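Local coordinates for arginine decarboxylase, A207R protein (Paramecium bursaria Chlorella virus 1, PDB 2NVA), which catalyses the pyridoxal 5'-phosphate-dependent decarboxylation of arginine to agmatine, as a viral member of the eukaryotic ornithine decarboxylase-like family, at residues W34-Y45 with V247-A258. Residues are numbered along the deposited sequence; the frame is centred on the assembly and turned at random.
Sequences WTILFPRVTPHY and VTIVAEPGRFFA. With PL2 ((4-{[(4-{[amino(imino)methyl]amino}butyl)amino]methyl}-5-hydroxy-6-methylpyridin-3-yl)methyl dihydrogen phosphate), chain I.
His44 N donates to Ala251 O at 2.7 Å, with 158° at the hydrogen, where strands 41-45 and 248-251 run parallel, the first and last strands of the TIM barrel closing on each other. Ala251 is bonded through both its N-H and its C=O, since its N gives to Thr42 O, while Thr42 N reaches Ile249 O. Next to this, a water donates to Arg40 O and accepts from Ile249 N.

An aromatic cluster of Trp34, Phe256 and Phe257 lies on the face of the sheet that carries Val41, Pro43 and Ala251. With CG anti to the backbone N (chi1 179°), the Trp34 side chain reaches from its helix to the barrel wall, where NE1 donates to Val41 O at 2.9 Å, almost in the indole plane. The CE3 edge of the same indole meets one face of Phe256, the planes at 80° in an edge-to-face pair, and Pro253 CG makes an off-centre CH-pi contact with the six-membered ring. Pro43 CB and Phe257 cover one indole face, Phe38 the other. Ala251 CB fits between Val41 CG1, 3.6 Å away, and Trp34 CZ2.

Tyr45 places its CE2 edge in plane with Gly254 O at 3.4 Å; its hydroxyl, hydrogen-bonded to Asn50 O, lies against Ala258 CB. The phosphate of the cofactor–agmatine adduct is held by Gly254 N at OP1 (3.0 Å) and by Arg255, the first residue of helix 255-258, through N at OP3 and NE at OP2. Ser179 and Glu296 hold the Arg255 guanidinium in turn.

The strand bonds and a Glu252 CA-H...O contact to His44 O fix the end of strand 248-251, consistent with setting Glu252 OE1 2.8 Å from the pyridine N1, where its carboxylate would probably favour a protonated ring.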
loop_
_atom_site.group_PDB
_atom_site.type_symbol
_atom_site.label_atom_id
_atom_site.label_comp_id
_atom_site.label_asym_id
_atom_site.label_seq_id
_atom_site.Cartn_x
_atom_site.Cartn_y
_atom_site.Cartn_z
ATOM N N TRP A 34 -25.418 -17.346 -4.993
ATOM C CA TRP A 34 -25.771 -16.634 -3.768
ATOM C C TRP A 34 -27.276 -16.744 -3.512
ATOM O O TRP A 34 -27.695 -17.020 -2.396
ATOM C CB TRP A 34 -25.364 -15.159 -3.840
ATOM C CG TRP A 34 -25.744 -14.400 -2.594
ATOM C CD1 TRP A 34 -26.979 -13.871 -2.286
ATOM C CD2 TRP A 34 -24.900 -14.119 -1.469
ATOM N NE1 TRP A 34 -26.938 -13.264 -1.048
ATOM C CE2 TRP A 34 -25.673 -13.395 -0.531
ATOM C CE3 TRP A 34 -23.551 -14.378 -1.177
ATOM C CZ2 TRP A 34 -25.146 -12.947 0.687
ATOM C CZ3 TRP A 34 -23.031 -13.933 0.034
ATOM C CH2 TRP A 34 -23.826 -13.236 0.952
ATOM N N THR A 35 -28.070 -16.521 -4.560
ATOM C CA THR A 35 -29.534 -16.580 -4.497
ATOM C C THR A 35 -30.018 -17.936 -3.978
ATOM O O THR A 35 -30.969 -18.005 -3.197
ATOM C CB THR A 35 -30.147 -16.239 -5.883
ATOM O OG1 THR A 35 -29.683 -14.930 -6.273
ATOM C CG2 THR A 35 -31.670 -16.243 -5.846
ATOM N N ILE A 36 -29.338 -19.000 -4.395
ATOM C CA ILE A 36 -29.657 -20.340 -3.927
ATOM C C ILE A 36 -29.136 -20.627 -2.505
ATOM O O ILE A 36 -29.864 -21.206 -1.691
ATOM C CB ILE A 36 -29.275 -21.469 -4.976
ATOM C CG1 ILE A 36 -29.291 -22.861 -4.332
ATOM C CG2 ILE A 36 -27.909 -21.280 -5.540
ATOM C CD1 ILE A 36 -30.661 -23.480 -4.242
ATOM N N LEU A 37 -27.908 -20.217 -2.207
ATOM C CA LEU A 37 -27.318 -20.471 -0.892
ATOM C C LEU A 37 -28.018 -19.679 0.215
ATOM O O LEU A 37 -28.205 -20.173 1.326
ATOM C CB LEU A 37 -25.823 -20.149 -0.905
ATOM C CG LEU A 37 -24.962 -20.963 -1.873
ATOM C CD1 LEU A 37 -23.517 -20.492 -1.832
ATOM C CD2 LEU A 37 -25.056 -22.448 -1.557
ATOM N N PHE A 38 -28.397 -18.447 -0.107
ATOM C CA PHE A 38 -28.935 -17.493 0.865
ATOM C C PHE A 38 -30.256 -16.944 0.353
ATOM O O PHE A 38 -30.348 -15.772 -0.026
ATOM C CB PHE A 38 -27.961 -16.327 1.057
ATOM C CG PHE A 38 -26.679 -16.698 1.733
ATOM C CD1 PHE A 38 -25.483 -16.697 1.023
ATOM C CD2 PHE A 38 -26.655 -17.014 3.090
ATOM C CE1 PHE A 38 -24.280 -17.028 1.646
ATOM C CE2 PHE A 38 -25.453 -17.337 3.725
ATOM C CZ PHE A 38 -24.269 -17.348 2.993
ATOM N N PRO A 39 -31.304 -17.787 0.324
ATOM C CA PRO A 39 -32.508 -17.292 -0.346
ATOM C C PRO A 39 -33.196 -16.097 0.333
ATOM O O PRO A 39 -34.040 -15.460 -0.294
ATOM C CB PRO A 39 -33.439 -18.503 -0.341
ATOM C CG PRO A 39 -32.959 -19.340 0.791
ATOM C CD PRO A 39 -31.478 -19.146 0.868
ATOM N N ARG A 40 -32.852 -15.805 1.584
ATOM C CA ARG A 40 -33.463 -14.687 2.306
ATOM C C ARG A 40 -32.582 -13.437 2.364
ATOM O O ARG A 40 -33.019 -12.400 2.860
ATOM C CB ARG A 40 -33.826 -15.094 3.739
ATOM C CG ARG A 40 -35.043 -16.032 3.842
ATOM C CD ARG A 40 -35.575 -16.061 5.291
ATOM N NE ARG A 40 -36.029 -14.758 5.794
ATOM C CZ ARG A 40 -36.338 -14.508 7.069
ATOM N NH1 ARG A 40 -36.232 -15.463 7.995
ATOM N NH2 ARG A 40 -36.750 -13.298 7.435
ATOM N N VAL A 41 -31.358 -13.534 1.852
ATOM C CA VAL A 41 -30.362 -12.482 2.089
ATOM C C VAL A 41 -30.038 -11.672 0.829
ATOM O O VAL A 41 -29.532 -12.214 -0.162
ATOM C CB VAL A 41 -29.050 -13.068 2.678
ATOM C CG1 VAL A 41 -28.083 -11.943 3.069
ATOM C CG2 VAL A 41 -29.341 -13.958 3.881
ATOM N N THR A 42 -30.342 -10.379 0.874
ATOM C CA THR A 42 -30.021 -9.472 -0.223
ATOM C C THR A 42 -28.573 -9.014 -0.085
ATOM O O THR A 42 -28.214 -8.397 0.925
ATOM C CB THR A 42 -30.958 -8.242 -0.235
ATOM O OG1 THR A 42 -32.299 -8.689 -0.464
ATOM C CG2 THR A 42 -30.565 -7.261 -1.331
ATOM N N PRO A 43 -27.740 -9.320 -1.099
ATOM C CA PRO A 43 -26.337 -8.915 -1.022
ATOM C C PRO A 43 -26.159 -7.438 -1.371
ATOM O O PRO A 43 -26.694 -6.966 -2.377
ATOM C CB PRO A 43 -25.650 -9.808 -2.068
ATOM C CG PRO A 43 -26.721 -10.106 -3.076
ATOM C CD PRO A 43 -28.057 -10.035 -2.355
ATOM N N HIS A 44 -25.425 -6.726 -0.522
ATOM C CA HIS A 44 -24.955 -5.392 -0.830
ATOM C C HIS A 44 -23.452 -5.493 -1.055
ATOM O O HIS A 44 -22.691 -5.499 -0.096
ATOM C CB HIS A 44 -25.286 -4.423 0.319
ATOM C CG HIS A 44 -26.719 -3.983 0.321
ATOM N ND1 HIS A 44 -27.100 -2.683 0.058
ATOM C CD2 HIS A 44 -27.864 -4.675 0.529
ATOM C CE1 HIS A 44 -28.421 -2.595 0.104
ATOM N NE2 HIS A 44 -28.910 -3.788 0.393
ATOM N N TYR A 45 -23.052 -5.581 -2.323
ATOM C CA TYR A 45 -21.648 -5.824 -2.658
ATOM C C TYR A 45 -20.737 -4.713 -2.101
ATOM O O TYR A 45 -20.993 -3.529 -2.310
ATOM C CB TYR A 45 -21.456 -5.959 -4.177
ATOM C CG TYR A 45 -20.000 -6.003 -4.583
ATOM C CD1 TYR A 45 -19.420 -4.956 -5.332
ATOM C CD2 TYR A 45 -19.182 -7.059 -4.183
ATOM C CE1 TYR A 45 -18.064 -4.975 -5.685
ATOM C CE2 TYR A 45 -17.825 -7.098 -4.530
ATOM C CZ TYR A 45 -17.273 -6.066 -5.283
ATOM O OH TYR A 45 -15.935 -6.093 -5.614
ATOM N N VAL A 247 -38.829 -9.303 8.850
ATOM C CA VAL A 247 -37.420 -8.885 8.931
ATOM C C VAL A 247 -36.767 -9.009 7.559
ATOM O O VAL A 247 -36.937 -10.032 6.890
ATOM C CB VAL A 247 -36.630 -9.735 9.951
ATOM C CG1 VAL A 247 -35.131 -9.343 9.952
ATOM C CG2 VAL A 247 -37.221 -9.582 11.344
ATOM N N THR A 248 -36.064 -7.964 7.122
ATOM C CA THR A 248 -35.279 -8.029 5.888
ATOM C C THR A 248 -33.848 -8.380 6.272
ATOM O O THR A 248 -33.310 -7.798 7.206
ATOM C CB THR A 248 -35.283 -6.665 5.167
ATOM O OG1 THR A 248 -36.588 -6.409 4.659
ATOM C CG2 THR A 248 -34.285 -6.633 4.002
ATOM N N ILE A 249 -33.234 -9.322 5.564
ATOM C CA ILE A 249 -31.856 -9.691 5.871
ATOM C C ILE A 249 -30.989 -9.245 4.711
ATOM O O ILE A 249 -31.313 -9.493 3.554
ATOM C CB ILE A 249 -31.673 -11.209 6.097
ATOM C CG1 ILE A 249 -32.867 -11.825 6.875
ATOM C CG2 ILE A 249 -30.253 -11.524 6.696
ATOM C CD1 ILE A 249 -32.772 -11.709 8.404
ATOM N N VAL A 250 -29.893 -8.566 5.020
ATOM C CA VAL A 250 -28.934 -8.167 3.993
ATOM C C VAL A 250 -27.533 -8.614 4.421
ATOM O O VAL A 250 -27.325 -8.999 5.573
ATOM C CB VAL A 250 -28.933 -6.622 3.740
ATOM C CG1 VAL A 250 -30.302 -6.135 3.245
ATOM C CG2 VAL A 250 -28.502 -5.860 4.983
ATOM N N ALA A 251 -26.592 -8.570 3.482
ATOM C CA ALA A 251 -25.197 -8.885 3.760
ATOM C C ALA A 251 -24.311 -7.895 3.009
ATOM O O ALA A 251 -24.788 -7.197 2.111
ATOM C CB ALA A 251 -24.870 -10.305 3.336
ATOM N N GLU A 252 -23.029 -7.858 3.372
ATOM C CA GLU A 252 -22.086 -6.950 2.737
ATOM C C GLU A 252 -20.896 -7.741 2.180
ATOM O O GLU A 252 -19.749 -7.480 2.554
ATOM C CB GLU A 252 -21.609 -5.900 3.743
ATOM C CG GLU A 252 -22.724 -5.087 4.404
ATOM C CD GLU A 252 -22.264 -4.343 5.661
ATOM O OE1 GLU A 252 -21.118 -4.576 6.129
ATOM O OE2 GLU A 252 -23.050 -3.526 6.192
ATOM N N PRO A 253 -21.165 -8.711 1.285
ATOM C CA PRO A 253 -20.037 -9.514 0.814
ATOM C C PRO A 253 -19.143 -8.733 -0.142
ATOM O O PRO A 253 -19.645 -8.012 -1.002
ATOM C CB PRO A 253 -20.714 -10.673 0.065
ATOM C CG PRO A 253 -22.008 -10.100 -0.413
ATOM C CD PRO A 253 -22.442 -9.117 0.659
ATOM N N GLY A 254 -17.828 -8.897 0.003
ATOM C CA GLY A 254 -16.886 -8.354 -0.969
ATOM C C GLY A 254 -16.216 -9.508 -1.685
ATOM O O GLY A 254 -16.501 -9.781 -2.860
ATOM N N ARG A 255 -15.361 -10.223 -0.957
ATOM C CA ARG A 255 -14.539 -11.278 -1.553
ATOM C C ARG A 255 -15.335 -12.462 -2.134
ATOM O O ARG A 255 -14.833 -13.156 -3.010
ATOM C CB ARG A 255 -13.470 -11.790 -0.569
ATOM C CG ARG A 255 -14.040 -12.597 0.604
ATOM C CD ARG A 255 -12.963 -13.094 1.550
ATOM N NE ARG A 255 -12.312 -11.998 2.284
ATOM C CZ ARG A 255 -11.036 -11.639 2.125
ATOM N NH1 ARG A 255 -10.253 -12.268 1.242
ATOM N NH2 ARG A 255 -10.535 -10.627 2.833
ATOM N N PHE A 256 -16.553 -12.701 -1.633
ATOM C CA PHE A 256 -17.366 -13.797 -2.162
ATOM C C PHE A 256 -17.522 -13.681 -3.679
ATOM O O PHE A 256 -17.381 -14.673 -4.399
ATOM C CB PHE A 256 -18.745 -13.881 -1.484
ATOM C CG PHE A 256 -19.573 -15.075 -1.922
ATOM C CD1 PHE A 256 -19.538 -16.263 -1.195
ATOM C CD2 PHE A 256 -20.376 -15.007 -3.066
ATOM C CE1 PHE A 256 -20.299 -17.376 -1.612
ATOM C CE2 PHE A 256 -21.133 -16.111 -3.494
ATOM C CZ PHE A 256 -21.094 -17.289 -2.763
ATOM N N PHE A 257 -17.798 -12.472 -4.155
ATOM C CA PHE A 257 -17.974 -12.233 -5.592
ATOM C C PHE A 257 -16.694 -11.847 -6.313
ATOM O O PHE A 257 -16.501 -12.218 -7.467
ATOM C CB PHE A 257 -19.046 -11.167 -5.833
ATOM C CG PHE A 257 -20.399 -11.558 -5.326
ATOM C CD1 PHE A 257 -21.092 -12.617 -5.910
ATOM C CD2 PHE A 257 -20.985 -10.882 -4.267
ATOM C CE1 PHE A 257 -22.349 -13.002 -5.439
ATOM C CE2 PHE A 257 -22.244 -11.262 -3.783
ATOM C CZ PHE A 257 -22.928 -12.326 -4.382
ATOM N N ALA A 258 -15.833 -11.091 -5.634
ATOM C CA ALA A 258 -14.658 -10.500 -6.295
ATOM C C ALA A 258 -13.496 -11.476 -6.455
ATOM O O ALA A 258 -12.730 -11.370 -7.416
ATOM C CB ALA A 258 -14.212 -9.231 -5.565
HETATM N N1 PL2 I . -18.625 -4.690 4.848
HETATM C C2 PL2 I . -17.827 -3.910 5.596
HETATM C C2A PL2 I . -18.433 -2.778 6.449
HETATM C C3 PL2 I . -16.447 -4.152 5.580
HETATM O O3 PL2 I . -15.664 -3.360 6.359
HETATM C C4 PL2 I . -15.887 -5.191 4.809
HETATM C C4A PL2 I . -14.358 -5.484 4.755
HETATM C C5 PL2 I . -16.791 -5.966 4.057
HETATM C C6 PL2 I . -18.145 -5.688 4.096
HETATM P P PL2 I . -15.333 -9.353 2.752
HETATM N N PL2 I . -13.653 -5.070 5.990
HETATM C CA PL2 I . -12.307 -4.561 5.694
HETATM C CG PL2 I . -10.032 -5.106 4.725
HETATM O OP2 PL2 I . -14.328 -10.337 3.525
HETATM O OP3 PL2 I . -14.562 -8.887 1.397
HETATM O OP1 PL2 I . -16.642 -10.012 2.464
HETATM O OP4 PL2 I . -15.441 -8.079 3.731
HETATM C C5M PL2 I . -16.286 -7.131 3.181
HETATM C CB PL2 I . -11.463 -5.607 4.935
HETATM C CD PL2 I . -9.172 -6.166 3.997
HETATM N NE PL2 I . -7.852 -5.538 3.762
HETATM C CZ PL2 I . -6.903 -5.984 2.926
HETATM N NH2 PL2 I . -5.748 -5.285 2.810
HETATM N NH1 PL2 I . -7.086 -7.104 2.219
HETATM O O HOH W 1 -34.998 -10.729 3.668
#